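Local coordinates for inositol monophosphatase family protein (Staphylococcus aureus, PDB 5I3S), which probably hydrolyses phosphate monoesters of inositol or of related sugars and polyols, as a member of the FIG superfamily of metal-dependent phosphatases, at residues A[6-11]-A[121-126]; A[51-56]-A[60-65]; A[161-166]-A[259-264]. All coordinates share one frame; numbering follows the deposited sequence.

Interaction 1 (A[6-11]-A[121-126]); sequences FAQGLI and DVLYHA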
loop_
_atom_site.group_PDB
_atom_site.type_symbol
_atom_site.label_atom_id
_atom_site.label_comp_id
_atom_site.label_asym_id
_atom_site.label_seq_id
_atom_site.Cartn_x
_atom_site.Cartn_y
_atom_site.Cartn_z
ATOM N N PHE A 6 8.060 8.926 28.874
ATOM C CA PHE A 6 8.396 10.245 28.273
ATOM C C PHE A 6 8.433 10.174 26.724
ATOM O O PHE A 6 7.933 11.067 26.047
ATOM C CB PHE A 6 9.727 10.759 28.863
ATOM C CG PHE A 6 10.326 11.956 28.153
ATOM C CD1 PHE A 6 9.824 13.232 28.347
ATOM C CD2 PHE A 6 11.405 11.815 27.336
ATOM C CE1 PHE A 6 10.390 14.340 27.709
ATOM C CE2 PHE A 6 11.956 12.908 26.672
ATOM C CZ PHE A 6 11.450 14.175 26.865
ATOM N N ALA A 7 8.992 9.100 26.170
ATOM C CA ALA A 7 9.106 9.001 24.717
ATOM C C ALA A 7 7.733 8.839 24.086
ATOM O O ALA A 7 7.406 9.493 23.127
ATOM C CB ALA A 7 10.024 7.858 24.326
ATOM N N GLN A 8 6.941 7.957 24.679
ATOM C CA GLN A 8 5.590 7.647 24.257
ATOM C C GLN A 8 4.712 8.887 24.155
ATOM O O GLN A 8 4.098 9.117 23.131
ATOM C CB GLN A 8 5.011 6.611 25.210
ATOM C CG GLN A 8 3.679 6.026 24.849
ATOM C CD GLN A 8 3.515 4.627 25.379
ATOM O OE1 GLN A 8 4.360 3.766 25.163
ATOM N NE2 GLN A 8 2.433 4.392 26.088
ATOM N N GLY A 9 4.689 9.699 25.183
ATOM C CA GLY A 9 3.866 10.900 25.199
ATOM C C GLY A 9 4.358 11.936 24.228
ATOM O O GLY A 9 3.578 12.502 23.443
ATOM N N LEU A 10 5.670 12.151 24.249
ATOM C CA LEU A 10 6.346 13.028 23.287
ATOM C C LEU A 10 5.975 12.711 21.835
ATOM O O LEU A 10 5.645 13.598 21.064
ATOM C CB LEU A 10 7.863 12.902 23.453
ATOM C CG LEU A 10 8.722 13.688 22.460
ATOM C CD1 LEU A 10 8.398 15.172 22.566
ATOM C CD2 LEU A 10 10.186 13.460 22.732
ATOM N N ILE A 11 6.028 11.451 21.436
ATOM C CA ILE A 11 5.768 11.154 20.016
ATOM C C ILE A 11 4.291 11.440 19.666
ATOM O O ILE A 11 4.005 12.000 18.610
ATOM C CB ILE A 11 6.266 9.748 19.612
ATOM C CG1 ILE A 11 6.380 9.626 18.098
ATOM C CG2 ILE A 11 5.420 8.649 20.226
ATOM C CD1 ILE A 11 6.989 8.302 17.657
ATOM N N ASP A 121 -3.994 7.691 14.225
ATOM C CA ASP A 121 -3.755 7.637 15.682
ATOM C C ASP A 121 -3.415 6.219 16.192
ATOM O O ASP A 121 -4.078 5.685 17.120
ATOM C CB ASP A 121 -4.956 8.274 16.469
ATOM C CG ASP A 121 -4.639 8.545 17.968
ATOM O OD1 ASP A 121 -3.453 8.484 18.447
ATOM O OD2 ASP A 121 -5.618 8.836 18.698
ATOM N N VAL A 122 -2.444 5.584 15.542
ATOM C CA VAL A 122 -2.009 4.263 15.983
ATOM C C VAL A 122 -0.511 4.284 16.228
ATOM O O VAL A 122 0.287 4.534 15.322
ATOM C CB VAL A 122 -2.335 3.151 14.958
ATOM C CG1 VAL A 122 -1.899 1.789 15.491
ATOM C CG2 VAL A 122 -3.843 3.118 14.572
ATOM N N LEU A 123 -0.138 4.049 17.460
ATOM C CA LEU A 123 1.235 4.078 17.885
ATOM C C LEU A 123 1.651 2.656 18.018
ATOM O O LEU A 123 1.071 1.932 18.821
ATOM C CB LEU A 123 1.345 4.743 19.236
ATOM C CG LEU A 123 2.734 4.711 19.895
ATOM C CD1 LEU A 123 3.711 5.553 19.113
ATOM C CD2 LEU A 123 2.631 5.217 21.303
ATOM N N TYR A 124 2.645 2.240 17.224
ATOM C CA TYR A 124 3.291 0.951 17.459
ATOM C C TYR A 124 4.492 1.199 18.371
ATOM O O TYR A 124 5.221 2.165 18.202
ATOM C CB TYR A 124 3.678 0.263 16.144
ATOM C CG TYR A 124 2.487 0.142 15.138
ATOM C CD1 TYR A 124 1.684 -0.995 15.110
ATOM C CD2 TYR A 124 2.219 1.157 14.226
ATOM C CE1 TYR A 124 0.604 -1.105 14.228
ATOM C CE2 TYR A 124 1.171 1.064 13.333
ATOM C CZ TYR A 124 0.366 -0.055 13.327
ATOM O OH TYR A 124 -0.675 -0.130 12.459
ATOM N N HIS A 125 4.708 0.308 19.319
ATOM C CA HIS A 125 5.710 0.517 20.342
ATOM C C HIS A 125 6.102 -0.781 21.073
ATOM O O HIS A 125 5.366 -1.786 21.073
ATOM C CB HIS A 125 5.277 1.639 21.325
ATOM C CG HIS A 125 4.038 1.317 22.089
ATOM N ND1 HIS A 125 4.035 1.099 23.452
ATOM C CD2 HIS A 125 2.756 1.161 21.678
ATOM C CE1 HIS A 125 2.800 0.807 23.839
ATOM N NE2 HIS A 125 2.008 0.850 22.785
ATOM N N ALA A 126 7.297 -0.731 21.662
ATOM C CA ALA A 126 7.995 -1.913 22.198
ATOM C C ALA A 126 9.167 -1.434 23.032
ATOM O O ALA A 126 9.890 -0.517 22.623
ATOM C CB ALA A 126 8.497 -2.778 21.067
#
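In the packing of N-terminal helix 2-24 onto the large mixed sheet, Gln8 and Ile11, one helical turn apart, meet Leu123 and His125, two places apart on strand 122-127. Leu123 forks between the two helix residues. Its CD1 lies 3.7 Å from Ile11 CG2, while its CD2 touches the aliphatic part of Gln8, 3.8 Å from Gln8 CG. Leucine suits this place because its two methyls can serve two neighbours at once. Segments 6-11 and 122-126 run nearly antiparallel (158°), their axes 10.6 Å apart at closest approach; here a helix layer covers one face of the sheet in the sugar phosphatase fold. Gln8 CG stands anti to the backbone N (chi1 -173°), and the extended chain beyond it carries the amide to the histidine. There Gln8 OE1 comes within 3.2 Å of His125 ND1, but the angle is too poor for a hydrogen bond, and the amide and ring planes are 72° apart. The imidazole is held instead from both its nitrogens: ND1 is hydrogen-bonded to Tyr4 OH, one turn before Gln8, and NE2 gives its proton to Gly135 O. Phe114 on strand 109-117 packs against both Ile11 and His125.

Interaction 2 (A[51-56]-A[60-65]); sequences DTILET and HQVLGE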
loop_
_atom_site.group_PDB
_atom_site.type_symbol
_atom_site.label_atom_id
_atom_site.label_comp_id
_atom_site.label_asym_id
_atom_site.label_seq_id
_atom_site.Cartn_x
_atom_site.Cartn_y
_atom_site.Cartn_z
ATOM N N ASP A 51 14.060 19.599 21.184
ATOM C CA ASP A 51 14.064 20.541 22.319
ATOM C C ASP A 51 13.475 19.980 23.563
ATOM O O ASP A 51 13.914 20.302 24.642
ATOM C CB ASP A 51 13.324 21.837 21.997
ATOM C CG ASP A 51 14.024 22.655 20.973
ATOM O OD1 ASP A 51 15.260 22.503 20.804
ATOM O OD2 ASP A 51 13.315 23.447 20.311
ATOM N N THR A 52 12.444 19.181 23.412
ATOM C CA THR A 52 11.829 18.502 24.544
ATOM C C THR A 52 12.771 17.471 25.168
ATOM O O THR A 52 12.836 17.370 26.393
ATOM C CB THR A 52 10.543 17.818 24.072
ATOM O OG1 THR A 52 9.700 18.828 23.549
ATOM C CG2 THR A 52 9.833 17.035 25.182
ATOM N N ILE A 53 13.473 16.697 24.333
ATOM C CA ILE A 53 14.468 15.727 24.847
ATOM C C ILE A 53 15.579 16.500 25.625
ATOM O O ILE A 53 15.783 16.211 26.783
ATOM C CB ILE A 53 15.118 14.830 23.738
ATOM C CG1 ILE A 53 14.082 13.961 22.981
ATOM C CG2 ILE A 53 16.176 13.924 24.355
ATOM C CD1 ILE A 53 14.506 13.639 21.545
ATOM N N LEU A 54 16.219 17.489 24.971
ATOM C CA LEU A 54 17.300 18.335 25.538
ATOM C C LEU A 54 16.941 19.028 26.868
ATOM O O LEU A 54 17.761 19.068 27.789
ATOM C CB LEU A 54 17.769 19.401 24.511
ATOM N N GLU A 55 15.729 19.582 26.960
ATOM C CA GLU A 55 15.225 20.197 28.214
ATOM C C GLU A 55 15.203 19.196 29.365
ATOM O O GLU A 55 15.507 19.541 30.502
ATOM C CB GLU A 55 13.797 20.774 28.037
ATOM N N THR A 56 14.840 17.962 29.064
ATOM C CA THR A 56 14.518 17.004 30.104
ATOM C C THR A 56 15.677 16.089 30.441
ATOM O O THR A 56 15.851 15.737 31.586
ATOM C CB THR A 56 13.275 16.177 29.715
ATOM O OG1 THR A 56 12.258 17.068 29.212
ATOM C CG2 THR A 56 12.749 15.417 30.904
ATOM N N HIS A 60 21.534 13.588 26.597
ATOM C CA HIS A 60 21.155 12.658 25.525
ATOM C C HIS A 60 21.535 13.212 24.158
ATOM O O HIS A 60 21.597 14.428 23.947
ATOM C CB HIS A 60 19.668 12.322 25.601
ATOM C CG HIS A 60 19.328 11.466 26.769
ATOM N ND1 HIS A 60 18.125 10.808 26.881
ATOM C CD2 HIS A 60 20.053 11.118 27.856
ATOM C CE1 HIS A 60 18.107 10.108 28.001
ATOM N NE2 HIS A 60 19.270 10.273 28.607
ATOM N N GLN A 61 21.859 12.287 23.264
ATOM C CA GLN A 61 22.204 12.613 21.899
ATOM C C GLN A 61 20.995 12.287 21.007
ATOM O O GLN A 61 20.241 11.344 21.279
ATOM C CB GLN A 61 23.415 11.788 21.463
ATOM C CG GLN A 61 24.540 11.629 22.491
ATOM C CD GLN A 61 25.872 11.381 21.799
ATOM O OE1 GLN A 61 26.439 12.293 21.172
ATOM N NE2 GLN A 61 26.380 10.149 21.893
ATOM N N VAL A 62 20.841 13.071 19.950
ATOM C CA VAL A 62 19.745 12.954 18.988
ATOM C C VAL A 62 20.337 12.767 17.577
ATOM O O VAL A 62 20.957 13.695 17.029
ATOM C CB VAL A 62 18.845 14.209 19.034
ATOM C CG1 VAL A 62 17.800 14.217 17.900
ATOM C CG2 VAL A 62 18.152 14.279 20.384
ATOM N N LEU A 63 20.168 11.570 17.010
ATOM C CA LEU A 63 20.520 11.319 15.601
ATOM C C LEU A 63 19.283 11.497 14.745
ATOM O O LEU A 63 18.371 10.681 14.774
ATOM C CB LEU A 63 21.084 9.927 15.422
ATOM C CG LEU A 63 21.407 9.471 14.005
ATOM C CD1 LEU A 63 22.506 10.334 13.416
ATOM C CD2 LEU A 63 21.818 8.005 13.954
ATOM N N GLY A 64 19.245 12.576 13.978
ATOM C CA GLY A 64 18.027 12.950 13.276
ATOM C C GLY A 64 18.097 13.187 11.769
ATOM O O GLY A 64 19.151 13.558 11.213
ATOM N N GLU A 65 16.927 13.002 11.139
ATOM C CA GLU A 65 16.766 13.077 9.700
ATOM C C GLU A 65 17.017 14.501 9.273
ATOM O O GLU A 65 17.783 14.731 8.341
ATOM C CB GLU A 65 15.366 12.578 9.278
ATOM C CG GLU A 65 14.977 12.769 7.792
ATOM C CD GLU A 65 14.553 14.210 7.426
ATOM O OE1 GLU A 65 14.027 14.952 8.280
ATOM O OE2 GLU A 65 14.762 14.628 6.266
#
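Thr52 O receives two donors from Thr56 in the last turn of helix 37-56. The hydroxyl OG1 of Thr56 gives a bond of 2.9 Å to Thr52 O, meeting the carbonyl almost end-on at 165°, whereas Thr56 N reaches the same oxygen only weakly. Thr56 N makes its better bond to Ile53 O, at 3.0 Å, so the helix tightens as it finishes. A threonine suits this place, since its short side chain can fold back on the preceding turn. Ile53 alone carries the contact from the helix, and each of its two arms finds a different partner. CG2, anti to the backbone N, touches the side-chain base of His60, with Ile53 CG2 4.0 Å from His60 CB, and the two side chains cross at about a right angle. The longer arm ends at CD1, 3.9 Å from Val62 CG2. Beta-branched residues fit here: isoleucine reaches both His60, just before the strand, and Val62 within it, and valine fills the sheet face without a long chain. His60 is fixed elsewhere, its ND1 accepting a hydrogen bond from Trp80 NE1 and its ring stacked on Tyr57. Residues 57-59 make a short helix-to-strand turn; strand 61-64, outermost in the sheet within this chain, then runs parallel to strand 78-83, with Ile53 also touching Trp80 of that strand and Leu10 of helix 2-24.

Interaction 3 (A[161-166]-A[259-264]); sequences KPILGE and HDALIQ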
loop_
_atom_site.group_PDB
_atom_site.type_symbol
_atom_site.label_atom_id
_atom_site.label_comp_id
_atom_site.label_asym_id
_atom_site.label_seq_id
_atom_site.Cartn_x
_atom_site.Cartn_y
_atom_site.Cartn_z
ATOM N N LYS A 161 16.181 -1.288 -11.919
ATOM C CA LYS A 161 17.585 -0.872 -11.813
ATOM C C LYS A 161 18.526 -1.963 -12.334
ATOM O O LYS A 161 18.211 -3.150 -12.238
ATOM C CB LYS A 161 17.976 -0.547 -10.362
ATOM C CG LYS A 161 17.025 0.353 -9.590
ATOM C CD LYS A 161 16.883 1.740 -10.194
ATOM C CE LYS A 161 16.726 2.774 -9.081
ATOM N NZ LYS A 161 16.181 4.076 -9.550
ATOM N N PRO A 162 19.689 -1.563 -12.851
ATOM C CA PRO A 162 20.639 -2.557 -13.294
ATOM C C PRO A 162 21.124 -3.443 -12.144
ATOM O O PRO A 162 21.375 -2.960 -11.026
ATOM C CB PRO A 162 21.798 -1.713 -13.859
ATOM C CG PRO A 162 21.235 -0.342 -14.076
ATOM C CD PRO A 162 20.257 -0.201 -12.951
ATOM N N ILE A 163 21.219 -4.732 -12.439
ATOM C CA ILE A 163 21.674 -5.794 -11.509
ATOM C C ILE A 163 20.690 -6.050 -10.375
ATOM O O ILE A 163 20.200 -7.158 -10.212
ATOM C CB ILE A 163 23.126 -5.598 -10.952
ATOM C CG1 ILE A 163 24.120 -5.293 -12.093
ATOM C CG2 ILE A 163 23.617 -6.877 -10.257
ATOM C CD1 ILE A 163 24.237 -3.840 -12.477
ATOM N N LEU A 164 20.436 -5.036 -9.582
ATOM C CA LEU A 164 19.423 -5.113 -8.535
ATOM C C LEU A 164 18.078 -5.658 -9.066
ATOM O O LEU A 164 17.509 -6.588 -8.502
ATOM C CB LEU A 164 19.231 -3.714 -7.947
ATOM C CG LEU A 164 18.789 -3.573 -6.508
ATOM C CD1 LEU A 164 19.504 -4.577 -5.587
ATOM C CD2 LEU A 164 19.071 -2.128 -6.114
ATOM N N GLY A 165 17.622 -5.093 -10.188
ATOM C CA GLY A 165 16.457 -5.592 -10.907
ATOM C C GLY A 165 16.430 -7.091 -11.069
ATOM O O GLY A 165 15.486 -7.736 -10.617
ATOM N N GLU A 166 17.491 -7.650 -11.651
ATOM C CA GLU A 166 17.495 -9.066 -12.005
ATOM C C GLU A 166 17.442 -9.929 -10.767
ATOM O O GLU A 166 16.699 -10.910 -10.707
ATOM C CB GLU A 166 18.714 -9.461 -12.869
ATOM C CG GLU A 166 18.507 -9.349 -14.374
ATOM C CD GLU A 166 17.373 -10.230 -14.898
ATOM O OE1 GLU A 166 16.340 -9.680 -15.350
ATOM O OE2 GLU A 166 17.502 -11.469 -14.850
ATOM N N HIS A 259 25.704 -13.158 -4.274
ATOM C CA HIS A 259 26.400 -12.388 -3.203
ATOM C C HIS A 259 27.422 -11.387 -3.738
ATOM O O HIS A 259 27.502 -10.288 -3.256
ATOM C CB HIS A 259 27.058 -13.275 -2.117
ATOM N N ASP A 260 28.223 -11.788 -4.712
ATOM C CA ASP A 260 29.345 -10.930 -5.211
ATOM C C ASP A 260 28.825 -9.645 -5.907
ATOM O O ASP A 260 29.336 -8.561 -5.686
ATOM C CB ASP A 260 30.274 -11.724 -6.152
ATOM C CG ASP A 260 31.083 -12.822 -5.434
ATOM O OD1 ASP A 260 31.194 -13.914 -6.022
ATOM O OD2 ASP A 260 31.617 -12.621 -4.307
ATOM N N ALA A 261 27.772 -9.791 -6.693
ATOM C CA ALA A 261 27.085 -8.676 -7.300
ATOM C C ALA A 261 26.453 -7.765 -6.236
ATOM O O ALA A 261 26.578 -6.535 -6.335
ATOM C CB ALA A 261 26.055 -9.186 -8.303
ATOM N N LEU A 262 25.809 -8.342 -5.209
ATOM C CA LEU A 262 25.298 -7.524 -4.106
ATOM C C LEU A 262 26.435 -6.841 -3.339
ATOM O O LEU A 262 26.295 -5.645 -2.955
ATOM C CB LEU A 262 24.440 -8.335 -3.125
ATOM C CG LEU A 262 23.075 -8.776 -3.636
ATOM C CD1 LEU A 262 22.533 -9.877 -2.748
ATOM C CD2 LEU A 262 22.115 -7.610 -3.655
ATOM N N ILE A 263 27.574 -7.539 -3.141
ATOM C CA ILE A 263 28.733 -6.859 -2.465
ATOM C C ILE A 263 29.185 -5.640 -3.239
ATOM O O ILE A 263 29.437 -4.564 -2.652
ATOM C CB ILE A 263 29.945 -7.793 -2.214
ATOM C CG1 ILE A 263 29.606 -8.804 -1.097
ATOM C CG2 ILE A 263 31.192 -7.023 -1.851
ATOM C CD1 ILE A 263 30.313 -10.108 -1.337
ATOM N N GLN A 264 29.267 -5.804 -4.556
ATOM C CA GLN A 264 29.752 -4.727 -5.392
ATOM C C GLN A 264 28.788 -3.526 -5.327
ATOM O O GLN A 264 29.233 -2.419 -5.131
ATOM C CB GLN A 264 29.984 -5.176 -6.829
ATOM C CG GLN A 264 30.293 -4.003 -7.755
ATOM C CD GLN A 264 31.125 -4.413 -8.953
ATOM O OE1 GLN A 264 32.257 -4.910 -8.803
ATOM N NE2 GLN A 264 30.579 -4.208 -10.158
#
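Ile163 and Leu164, at the N-terminal end of helix 164-174, pack against Ala261 and Leu262 in the first turn of helix 259-270, so that two helices of the sugar phosphatase fold meet at their N-terminal ends. No hydrogen bond crosses between the segments; the backbone bonds named here lie within segment 161-166. Leu164 N bonds to Pro162 O at 2.7 Å, closing a classic gamma turn centred on Ile163, whose backbone angles (phi 69°, psi -60°) are unusual for a beta-branched residue. Gly165 N then bonds to Lys161 O at 2.9 Å; Gly165, without a CB, lets its backbone run close to that oxygen. Ile163 takes the N-cap position, but its apolar side chain cannot cap the helix and points toward the second one. The apolar interactions form two layers. The inner one joins the buried leucines, whose nearest atoms, Leu164 CD1 and Leu262 CD2, are a loose 4.4 Å apart; Leu164 also rests on Pro202 and Leu262 on Leu227. Toward the surface, Ala261 is small enough to let the branched isoleucine come close. With CG2 anti to the backbone N, Ile163 sets that methyl 3.9 Å from Ala261 CB.

How the interactions relate
Interactions 1 and 2 form one continuous body of packing, with centres 16 Å apart. Helices 2-24 and 37-56 lie side by side on the same sheet, and Phe6 and Leu10 join them: Leu10 CD1 comes 3.5 Å from Thr52 CG2, and Leu10 CD2 3.9 Å from Ile53 CG1. Segment 60-65 also leads toward the probable active site: Glu65 touches Asp83, and the matching Glu and Asp bind metal in relatives; Asp42 lies close to Glu65. Interaction 3 is remote, its centre 37 Å from that of interaction 1 and 38 Å from that of interaction 2, across the centre of the chain and away from the seven-stranded sheet of interactions 1 and 2.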